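Local coordinates for uncharacterized protein AF0587 (Archaeoglobus fulgidus DSM 4304, PDB 2Q07) that is of uncharacterized function but, as a C-terminal fragment of an archaeosine synthase type 1 family member ending in a PUA domain, may bind RNA during tRNA modification, at residues A[16-21]-A[101-106]; A[22-27]-A[176-181]; A[117-122]-A[154-159]. One frame throughout, in Å; residues are numbered along the deposited sequence.

Contact 1. Residues A[16-21]-A[101-106]; sequences YFFERA and AGWLKR
W103, on helix 94-111, lays its indole flat against the phenyl ring of F18 on helix 16-24, and this pair carries most of the contact between the two helices. The CA atoms of F18 and W103 are 7.6 Å apart, room enough for two flat rings laid face to face. With its chi1 of -78°, W103 holds CG beside its backbone N and sends the indole out toward the other helix. The phenyl ring lies over the five-membered ring of the indole, the two centroids 3.7 Å apart and the planes nearly parallel at 6°. The closest atoms are F18 CE1 and W103 CD1, at 3.5 Å. Each residue also offers its methylene to the other's ring: F18 CB sits over the six-membered ring of W103, 3.5 Å from its centroid, while W103 CB lies above the phenyl face at 4.1 Å from the centroid of F18. The far end of the indole is met obliquely by E19, whose CG comes to 4.1 Å from W103 CH2; the aliphatic part of the glutamate does the touching. One turn further along, R106 brings its NE over the rim of the indole face opposite F18. F99, from the preceding turn of helix 94-111, meets the W103 ring edge to face, and V70 of strand 70-72 touches both aromatic residues. No hydrogen bond joins the two segments, so their attachment rests on dispersion, CH-pi contact and hydrophobic burial, with charged side chains placed around the outer part of the indole.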
loop_
_atom_site.group_PDB
_atom_site.type_symbol
_atom_site.label_atom_id
_atom_site.label_comp_id
_atom_site.label_asym_id
_atom_site.label_seq_id
_atom_site.Cartn_x
_atom_site.Cartn_y
_atom_site.Cartn_z
ATOM N N TYR A 16 -5.504 10.003 6.300
ATOM C CA TYR A 16 -4.225 9.451 6.723
ATOM C C TYR A 16 -3.632 8.596 5.615
ATOM O O TYR A 16 -2.444 8.702 5.295
ATOM C CB TYR A 16 -4.398 8.587 7.972
ATOM C CG TYR A 16 -3.109 7.921 8.384
ATOM C CD1 TYR A 16 -2.012 8.683 8.781
ATOM C CD2 TYR A 16 -2.974 6.527 8.353
ATOM C CE1 TYR A 16 -0.812 8.085 9.137
ATOM C CE2 TYR A 16 -1.771 5.914 8.710
ATOM C CZ TYR A 16 -0.695 6.703 9.100
ATOM O OH TYR A 16 0.500 6.121 9.456
ATOM N N PHE A 17 -4.473 7.741 5.044
ATOM C CA PHE A 17 -4.060 6.856 3.966
ATOM C C PHE A 17 -3.466 7.671 2.820
ATOM O O PHE A 17 -2.372 7.381 2.336
ATOM C CB PHE A 17 -5.261 6.061 3.451
ATOM C CG PHE A 17 -4.969 5.268 2.207
ATOM C CD1 PHE A 17 -4.137 4.147 2.258
ATOM C CD2 PHE A 17 -5.481 5.669 0.977
ATOM C CE1 PHE A 17 -3.818 3.445 1.101
ATOM C CE2 PHE A 17 -5.167 4.971 -0.193
ATOM C CZ PHE A 17 -4.334 3.859 -0.131
ATOM N N PHE A 18 -4.209 8.688 2.389
ATOM C CA PHE A 18 -3.788 9.554 1.298
ATOM C C PHE A 18 -2.432 10.196 1.522
ATOM O O PHE A 18 -1.555 10.144 0.657
ATOM C CB PHE A 18 -4.822 10.658 1.078
ATOM C CG PHE A 18 -5.922 10.279 0.134
ATOM C CD1 PHE A 18 -7.236 10.633 0.405
ATOM C CD2 PHE A 18 -5.641 9.581 -1.042
ATOM C CE1 PHE A 18 -8.261 10.304 -0.475
ATOM C CE2 PHE A 18 -6.660 9.248 -1.930
ATOM C CZ PHE A 18 -7.975 9.611 -1.643
ATOM N N GLU A 19 -2.263 10.794 2.691
ATOM C CA GLU A 19 -1.024 11.476 3.014
ATOM C C GLU A 19 0.172 10.555 3.183
ATOM O O GLU A 19 1.268 10.867 2.720
ATOM C CB GLU A 19 -1.224 12.339 4.264
ATOM C CG GLU A 19 -2.067 13.589 3.981
ATOM C CD GLU A 19 -2.218 14.507 5.183
ATOM O OE1 GLU A 19 -2.522 15.704 4.976
ATOM O OE2 GLU A 19 -2.045 14.040 6.331
ATOM N N ARG A 20 -0.040 9.416 3.832
ATOM C CA ARG A 20 1.043 8.472 4.057
ATOM C C ARG A 20 1.438 7.763 2.770
ATOM O O ARG A 20 2.625 7.546 2.513
ATOM C CB ARG A 20 0.638 7.454 5.124
ATOM C CG ARG A 20 1.695 6.417 5.435
ATOM C CD ARG A 20 3.000 7.056 5.843
ATOM N NE ARG A 20 3.977 6.051 6.235
ATOM C CZ ARG A 20 5.195 6.330 6.684
ATOM N NH1 ARG A 20 5.594 7.590 6.796
ATOM N NH2 ARG A 20 6.014 5.346 7.031
ATOM N N ALA A 21 0.449 7.399 1.961
ATOM C CA ALA A 21 0.742 6.720 0.706
ATOM C C ALA A 21 1.494 7.674 -0.212
ATOM O O ALA A 21 2.417 7.277 -0.912
ATOM C CB ALA A 21 -0.556 6.236 0.042
ATOM N N ALA A 101 -10.091 14.277 -8.182
ATOM C CA ALA A 101 -9.098 14.896 -9.056
ATOM C C ALA A 101 -7.952 15.474 -8.219
ATOM O O ALA A 101 -6.787 15.346 -8.575
ATOM C CB ALA A 101 -9.752 16.008 -9.882
ATOM N N GLY A 102 -8.302 16.120 -7.109
ATOM C CA GLY A 102 -7.303 16.713 -6.234
ATOM C C GLY A 102 -6.252 15.708 -5.797
ATOM O O GLY A 102 -5.053 15.974 -5.913
ATOM N N TRP A 103 -6.697 14.553 -5.303
ATOM C CA TRP A 103 -5.767 13.520 -4.866
ATOM C C TRP A 103 -5.041 12.828 -6.010
ATOM O O TRP A 103 -3.834 12.575 -5.921
ATOM C CB TRP A 103 -6.486 12.494 -3.984
ATOM C CG TRP A 103 -6.683 13.030 -2.593
ATOM C CD1 TRP A 103 -7.861 13.393 -2.007
ATOM C CD2 TRP A 103 -5.649 13.364 -1.658
ATOM N NE1 TRP A 103 -7.621 13.945 -0.765
ATOM C CE2 TRP A 103 -6.273 13.936 -0.526
ATOM C CE3 TRP A 103 -4.252 13.239 -1.669
ATOM C CZ2 TRP A 103 -5.546 14.385 0.590
ATOM C CZ3 TRP A 103 -3.529 13.684 -0.562
ATOM C CH2 TRP A 103 -4.183 14.251 0.554
ATOM N N LEU A 104 -5.760 12.540 -7.094
ATOM C CA LEU A 104 -5.139 11.890 -8.241
ATOM C C LEU A 104 -3.973 12.734 -8.751
ATOM O O LEU A 104 -2.902 12.198 -9.080
ATOM C CB LEU A 104 -6.154 11.682 -9.373
ATOM C CG LEU A 104 -5.552 11.170 -10.693
ATOM C CD1 LEU A 104 -4.919 9.787 -10.491
ATOM C CD2 LEU A 104 -6.634 11.098 -11.771
ATOM N N LYS A 105 -4.188 14.050 -8.818
ATOM C CA LYS A 105 -3.159 14.977 -9.272
ATOM C C LYS A 105 -1.909 14.875 -8.407
ATOM O O LYS A 105 -0.790 14.916 -8.915
ATOM C CB LYS A 105 -3.649 16.430 -9.242
ATOM C CG LYS A 105 -2.569 17.393 -9.745
ATOM C CD LYS A 105 -3.074 18.791 -10.058
ATOM C CE LYS A 105 -3.199 19.647 -8.819
ATOM N NZ LYS A 105 -3.414 21.074 -9.189
ATOM N N ARG A 106 -2.112 14.761 -7.095
ATOM C CA ARG A 106 -1.001 14.650 -6.156
ATOM C C ARG A 106 -0.118 13.452 -6.432
ATOM O O ARG A 106 1.101 13.562 -6.407
ATOM C CB ARG A 106 -1.532 14.581 -4.728
ATOM C CG ARG A 106 -2.354 15.793 -4.384
ATOM C CD ARG A 106 -2.436 16.011 -2.900
ATOM N NE ARG A 106 -3.258 17.176 -2.599
ATOM C CZ ARG A 106 -3.343 17.732 -1.399
ATOM N NH1 ARG A 106 -2.648 17.228 -0.384
ATOM N NH2 ARG A 106 -4.125 18.788 -1.214
#

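Contact 2. Residues A[22-27]-A[176-181]; sequences LECYKP and MLSYQF
C24 and S178 meet where the end of helix 16-24 comes against helix 168-181. The CB of C24 lies 3.5 Å from S178 OG, and its sulfur sits 3.8 Å from the CA of Y179, so a small, compact side chain fills the space beside the helix backbone. Small residues suit this place because the chains run close: the CA atoms of C24 and Y179 are 6.0 Å apart. S178 turns OG anti to its own backbone N (chi1 -174°), which brings the hydroxyl to C24, and the amine of K26 also comes near, with NZ 3.4 Å from S178 OG. The lysine is extended until its last torsion, where a bend brings NZ back over the end of helix 16-24, which it follows. There it donates to C24 O at 3.3 Å, approaching from above the carbonyl plane. A positive charge is well placed at this C-terminal helix end, where it would probably be stabilised by the helix dipole. Further out, the backbone N of K26 is hydrogen-bonded to H175, and R20 binds the carbonyl oxygen of Y179, with a weaker bond to that of S178. The Y179 side chain packs on Y16 and F17 of helix 16-24. On its other flanks helix 168-181 rests on strand 214-217 through L215 and I217, while Y25 turns away from the contact toward I63 of strand 61-65 and F107 of helix 94-111.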
loop_
_atom_site.group_PDB
_atom_site.type_symbol
_atom_site.label_atom_id
_atom_site.label_comp_id
_atom_site.label_asym_id
_atom_site.label_seq_id
_atom_site.Cartn_x
_atom_site.Cartn_y
_atom_site.Cartn_z
ATOM N N LEU A 22 1.114 8.945 -0.180
ATOM C CA LEU A 22 1.756 9.945 -1.017
ATOM C C LEU A 22 3.228 10.134 -0.671
ATOM O O LEU A 22 4.048 10.341 -1.554
ATOM C CB LEU A 22 1.022 11.288 -0.906
ATOM C CG LEU A 22 1.474 12.414 -1.843
ATOM C CD1 LEU A 22 1.162 12.071 -3.293
ATOM C CD2 LEU A 22 0.761 13.698 -1.443
ATOM N N GLU A 23 3.585 10.071 0.606
ATOM C CA GLU A 23 4.995 10.256 0.934
ATOM C C GLU A 23 5.823 8.989 0.729
ATOM O O GLU A 23 7.044 9.059 0.613
ATOM C CB GLU A 23 5.170 10.809 2.363
ATOM C CG GLU A 23 4.687 9.940 3.497
ATOM C CD GLU A 23 4.940 10.585 4.865
ATOM O OE1 GLU A 23 6.117 10.851 5.197
ATOM O OE2 GLU A 23 3.963 10.829 5.609
ATOM N N CYS A 24 5.158 7.840 0.644
ATOM C CA CYS A 24 5.857 6.569 0.451
ATOM C C CYS A 24 5.849 6.089 -1.003
ATOM O O CYS A 24 6.522 5.115 -1.343
ATOM C CB CYS A 24 5.236 5.486 1.344
ATOM S SG CYS A 24 5.242 5.889 3.117
ATOM N N TYR A 25 5.099 6.786 -1.849
ATOM C CA TYR A 25 4.952 6.429 -3.260
ATOM C C TYR A 25 6.223 6.572 -4.090
ATOM O O TYR A 25 6.734 7.672 -4.261
ATOM C CB TYR A 25 3.838 7.284 -3.870
ATOM C CG TYR A 25 3.410 6.888 -5.261
ATOM C CD1 TYR A 25 3.337 5.544 -5.641
ATOM C CD2 TYR A 25 3.037 7.856 -6.190
ATOM C CE1 TYR A 25 2.901 5.177 -6.916
ATOM C CE2 TYR A 25 2.600 7.505 -7.461
ATOM C CZ TYR A 25 2.534 6.167 -7.820
ATOM O OH TYR A 25 2.102 5.820 -9.079
ATOM N N LYS A 26 6.738 5.460 -4.604
ATOM C CA LYS A 26 7.946 5.522 -5.433
ATOM C C LYS A 26 7.797 4.741 -6.735
ATOM O O LYS A 26 7.940 3.522 -6.765
ATOM C CB LYS A 26 9.165 5.019 -4.650
ATOM C CG LYS A 26 9.335 5.708 -3.300
ATOM C CD LYS A 26 10.653 5.336 -2.633
ATOM C CE LYS A 26 10.694 5.822 -1.189
ATOM N NZ LYS A 26 9.629 5.170 -0.349
ATOM N N PRO A 27 7.509 5.449 -7.833
ATOM C CA PRO A 27 7.332 4.858 -9.165
ATOM C C PRO A 27 8.585 4.160 -9.691
ATOM O O PRO A 27 9.697 4.406 -9.222
ATOM C CB PRO A 27 6.959 6.063 -10.030
ATOM C CG PRO A 27 6.275 6.976 -9.063
ATOM C CD PRO A 27 7.171 6.885 -7.852
HETATM N N MSE A 176 4.398 -1.588 1.146
HETATM C CA MSE A 176 3.642 -1.798 2.378
HETATM C C MSE A 176 4.551 -1.642 3.594
HETATM O O MSE A 176 4.135 -1.116 4.624
HETATM C CB MSE A 176 2.985 -3.172 2.366
HETATM C CG MSE A 176 2.007 -3.327 1.218
HETATM SE SE MSE A 176 1.041 -4.972 1.276
HETATM C CE MSE A 176 2.179 -6.076 0.201
ATOM N N LEU A 177 5.790 -2.103 3.463
ATOM C CA LEU A 177 6.781 -1.987 4.528
ATOM C C LEU A 177 7.065 -0.500 4.767
ATOM O O LEU A 177 7.128 -0.025 5.907
ATOM C CB LEU A 177 8.067 -2.704 4.108
ATOM C CG LEU A 177 8.107 -4.211 4.340
ATOM C CD1 LEU A 177 9.438 -4.779 3.839
ATOM C CD2 LEU A 177 7.940 -4.485 5.842
ATOM N N SER A 178 7.231 0.228 3.668
ATOM C CA SER A 178 7.491 1.662 3.705
ATOM C C SER A 178 6.319 2.363 4.389
ATOM O O SER A 178 6.501 3.138 5.324
ATOM C CB SER A 178 7.665 2.178 2.274
ATOM O OG SER A 178 8.055 3.537 2.249
ATOM N N TYR A 179 5.113 2.063 3.918
ATOM C CA TYR A 179 3.892 2.636 4.469
ATOM C C TYR A 179 3.812 2.442 5.997
ATOM O O TYR A 179 3.724 3.402 6.765
ATOM C CB TYR A 179 2.679 1.970 3.800
ATOM C CG TYR A 179 1.342 2.571 4.170
ATOM C CD1 TYR A 179 0.759 3.560 3.378
ATOM C CD2 TYR A 179 0.668 2.170 5.326
ATOM C CE1 TYR A 179 -0.453 4.138 3.723
ATOM C CE2 TYR A 179 -0.551 2.744 5.685
ATOM C CZ TYR A 179 -1.101 3.730 4.877
ATOM O OH TYR A 179 -2.285 4.324 5.227
ATOM N N GLN A 180 3.856 1.186 6.421
ATOM C CA GLN A 180 3.745 0.828 7.836
ATOM C C GLN A 180 4.919 1.132 8.752
ATOM O O GLN A 180 4.714 1.515 9.902
ATOM C CB GLN A 180 3.421 -0.658 7.957
ATOM C CG GLN A 180 2.132 -1.062 7.284
ATOM C CD GLN A 180 1.963 -2.562 7.228
ATOM O OE1 GLN A 180 2.051 -3.242 8.247
ATOM N NE2 GLN A 180 1.709 -3.086 6.037
ATOM N N PHE A 181 6.141 0.975 8.256
ATOM C CA PHE A 181 7.320 1.187 9.094
ATOM C C PHE A 181 8.348 2.183 8.582
ATOM O O PHE A 181 9.310 2.491 9.288
ATOM C CB PHE A 181 8.024 -0.157 9.327
ATOM C CG PHE A 181 7.102 -1.260 9.746
ATOM C CD1 PHE A 181 6.839 -2.324 8.885
ATOM C CD2 PHE A 181 6.481 -1.231 10.990
ATOM C CE1 PHE A 181 5.974 -3.341 9.251
ATOM C CE2 PHE A 181 5.606 -2.250 11.372
ATOM C CZ PHE A 181 5.353 -3.306 10.499
#

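Contact 3. Residues A[117-122]-A[154-159]; sequences VAHVTG and ERLKQE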
loop_
_atom_site.group_PDB
_atom_site.type_symbol
_atom_site.label_atom_id
_atom_site.label_comp_id
_atom_site.label_asym_id
_atom_site.label_seq_id
_atom_site.Cartn_x
_atom_site.Cartn_y
_atom_site.Cartn_z
ATOM N N VAL A 117 -1.531 7.675 -19.131
ATOM C CA VAL A 117 -2.427 6.987 -20.045
ATOM C C VAL A 117 -3.726 6.693 -19.302
ATOM O O VAL A 117 -3.777 5.807 -18.441
ATOM C CB VAL A 117 -1.852 5.639 -20.535
ATOM C CG1 VAL A 117 -2.804 5.030 -21.527
ATOM C CG2 VAL A 117 -0.487 5.837 -21.147
ATOM N N ALA A 118 -4.773 7.435 -19.638
ATOM C CA ALA A 118 -6.068 7.263 -18.994
ATOM C C ALA A 118 -6.917 6.183 -19.662
ATOM O O ALA A 118 -7.618 6.453 -20.631
ATOM C CB ALA A 118 -6.820 8.586 -18.995
ATOM N N HIS A 119 -6.863 4.962 -19.141
ATOM C CA HIS A 119 -7.651 3.887 -19.721
ATOM C C HIS A 119 -8.945 3.743 -18.940
ATOM O O HIS A 119 -9.165 2.755 -18.239
ATOM C CB HIS A 119 -6.893 2.566 -19.699
ATOM C CG HIS A 119 -7.390 1.584 -20.710
ATOM N ND1 HIS A 119 -7.191 1.747 -22.064
ATOM C CD2 HIS A 119 -8.121 0.455 -20.572
ATOM C CE1 HIS A 119 -7.778 0.761 -22.717
ATOM N NE2 HIS A 119 -8.351 -0.036 -21.835
ATOM N N VAL A 120 -9.802 4.742 -19.081
ATOM C CA VAL A 120 -11.070 4.777 -18.372
ATOM C C VAL A 120 -12.099 5.496 -19.228
ATOM O O VAL A 120 -11.745 6.183 -20.190
ATOM C CB VAL A 120 -10.920 5.544 -17.047
ATOM C CG1 VAL A 120 -10.047 4.771 -16.084
ATOM C CG2 VAL A 120 -10.298 6.904 -17.319
ATOM N N THR A 121 -13.370 5.358 -18.864
ATOM C CA THR A 121 -14.440 5.993 -19.621
ATOM C C THR A 121 -15.452 6.697 -18.730
ATOM O O THR A 121 -15.418 6.566 -17.510
ATOM C CB THR A 121 -15.198 4.956 -20.482
ATOM O OG1 THR A 121 -15.729 3.933 -19.631
ATOM C CG2 THR A 121 -14.265 4.323 -21.517
ATOM N N GLY A 122 -16.357 7.441 -19.364
ATOM C CA GLY A 122 -17.397 8.153 -18.639
ATOM C C GLY A 122 -16.918 9.028 -17.495
ATOM O O GLY A 122 -15.916 9.734 -17.610
ATOM N N GLU A 154 -5.796 -2.114 -28.473
ATOM C CA GLU A 154 -4.791 -1.772 -29.480
ATOM C C GLU A 154 -4.269 -0.361 -29.215
ATOM O O GLU A 154 -3.072 -0.108 -29.342
ATOM C CB GLU A 154 -5.358 -1.865 -30.903
ATOM C CG GLU A 154 -5.418 -3.284 -31.454
ATOM C CD GLU A 154 -4.074 -4.004 -31.380
ATOM O OE1 GLU A 154 -3.063 -3.441 -31.853
ATOM O OE2 GLU A 154 -4.031 -5.138 -30.853
ATOM N N ARG A 155 -5.166 0.551 -28.843
ATOM C CA ARG A 155 -4.773 1.927 -28.529
ATOM C C ARG A 155 -3.869 1.918 -27.296
ATOM O O ARG A 155 -2.890 2.662 -27.217
ATOM C CB ARG A 155 -5.996 2.806 -28.221
ATOM C CG ARG A 155 -6.813 3.253 -29.416
ATOM C CD ARG A 155 -7.601 4.517 -29.065
ATOM N NE ARG A 155 -8.254 5.125 -30.222
ATOM C CZ ARG A 155 -9.430 4.739 -30.705
ATOM N NH1 ARG A 155 -10.091 3.745 -30.123
ATOM N NH2 ARG A 155 -9.942 5.341 -31.773
ATOM N N LEU A 156 -4.221 1.084 -26.327
ATOM C CA LEU A 156 -3.435 0.983 -25.108
ATOM C C LEU A 156 -2.037 0.453 -25.416
ATOM O O LEU A 156 -1.049 1.027 -24.980
ATOM C CB LEU A 156 -4.134 0.075 -24.088
ATOM C CG LEU A 156 -3.406 -0.024 -22.739
ATOM C CD1 LEU A 156 -3.169 1.382 -22.180
ATOM C CD2 LEU A 156 -4.233 -0.851 -21.768
ATOM N N LYS A 157 -1.953 -0.643 -26.167
ATOM C CA LYS A 157 -0.652 -1.207 -26.514
ATOM C C LYS A 157 0.233 -0.171 -27.204
ATOM O O LYS A 157 1.441 -0.100 -26.972
ATOM C CB LYS A 157 -0.815 -2.400 -27.455
ATOM C CG LYS A 157 -1.414 -3.628 -26.815
ATOM C CD LYS A 157 -1.540 -4.739 -27.841
ATOM C CE LYS A 157 -2.154 -5.988 -27.240
ATOM N NZ LYS A 157 -2.368 -7.013 -28.288
ATOM N N GLN A 158 -0.377 0.648 -28.047
ATOM C CA GLN A 158 0.393 1.639 -28.773
ATOM C C GLN A 158 0.914 2.778 -27.917
ATOM O O GLN A 158 1.737 3.561 -28.377
ATOM C CB GLN A 158 -0.416 2.141 -29.973
ATOM C CG GLN A 158 -0.325 1.148 -31.128
ATOM C CD GLN A 158 -1.263 1.440 -32.282
ATOM O OE1 GLN A 158 -1.482 2.599 -32.652
ATOM N NE2 GLN A 158 -1.810 0.375 -32.875
ATOM N N GLU A 159 0.453 2.850 -26.668
ATOM C CA GLU A 159 0.886 3.889 -25.731
ATOM C C GLU A 159 1.828 3.380 -24.637
ATOM O O GLU A 159 2.638 4.144 -24.133
ATOM C CB GLU A 159 -0.312 4.536 -25.022
ATOM C CG GLU A 159 -1.239 5.379 -25.886
ATOM C CD GLU A 159 -0.521 6.489 -26.623
ATOM O OE1 GLU A 159 0.469 7.036 -26.089
ATOM O OE2 GLU A 159 -0.958 6.825 -27.739
#
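Helix 150-160 packs here on strand 115-118 and the loop that follows it, in a buried and chiefly apolar contact centred on L156. Of its side-chain atoms, CD1 chiefly meets V117, while CD2 and CB lie against H119. CD1 reaches CG1 of V117 at 3.7 Å, an ordinary aliphatic contact between branched side chains that fill the gap between strand and helix. CD2 lies over the face of the H119 imidazole, 4.0 Å from its centroid and only 9° off the ring normal, a well-centred CH-pi contact. The leucine holds CG anti to its backbone N (chi1 -177°), which carries CG toward the strand, and the fork beyond it reaches both partners. V117 and H119, two positions apart, both point toward the helix, whereas the intervening A118 points away, as expected of alternation along an extended chain. H119 is itself the centre of an inverse gamma turn, where the chain leaves the strand. The strand is an inner member of a mixed five-stranded sheet, parallel to both of its neighbours, 31-36 and 138-141, and the helix packs against it in the alpha/beta manner; the sequence range belongs to a family of the UDG-like clan. A histidine suits this buried place because its polar atoms are engaged while its face remains available to the leucine: ND1 is hydrogen-bonded to T142 OG1, and NE2 to the carbonyl oxygen of V147. These two bonds would also fix the rotation of the ring. Toward the end of the helix, E159 contributes its methylene, CB lying 4.1 Å from V117 CG2. Beyond CB the glutamate chain bends at chi2, and OE1 forms a salt bridge with K115 NZ at the beginning of the same strand.

Contacts 1 and 2 share helix 16-24: its first turns pack on helix 94-111, and its end meets helix 168-181. They also touch each other, R106 O lying 3.5 Å from L22 CD1. Contact 2 joins a segment in the DUF5591 range to one in the pre-PUA range, whereas contacts 1 and 3 each stay within DUF5591. Contact 3, its centre about 23 Å from that of contact 1, is buried between helix and sheet; the other two are partly buried, contact 1 helix to helix and contact 2 adding the loop after helix 16-24. Their chemistry follows: stacked aromatics join the helices in contact 1, a cysteine and a serine fit a close approach in contact 2, with a lysine amine at the edge, and aliphatic branches with a hydrogen-bonded histidine fill contact 3.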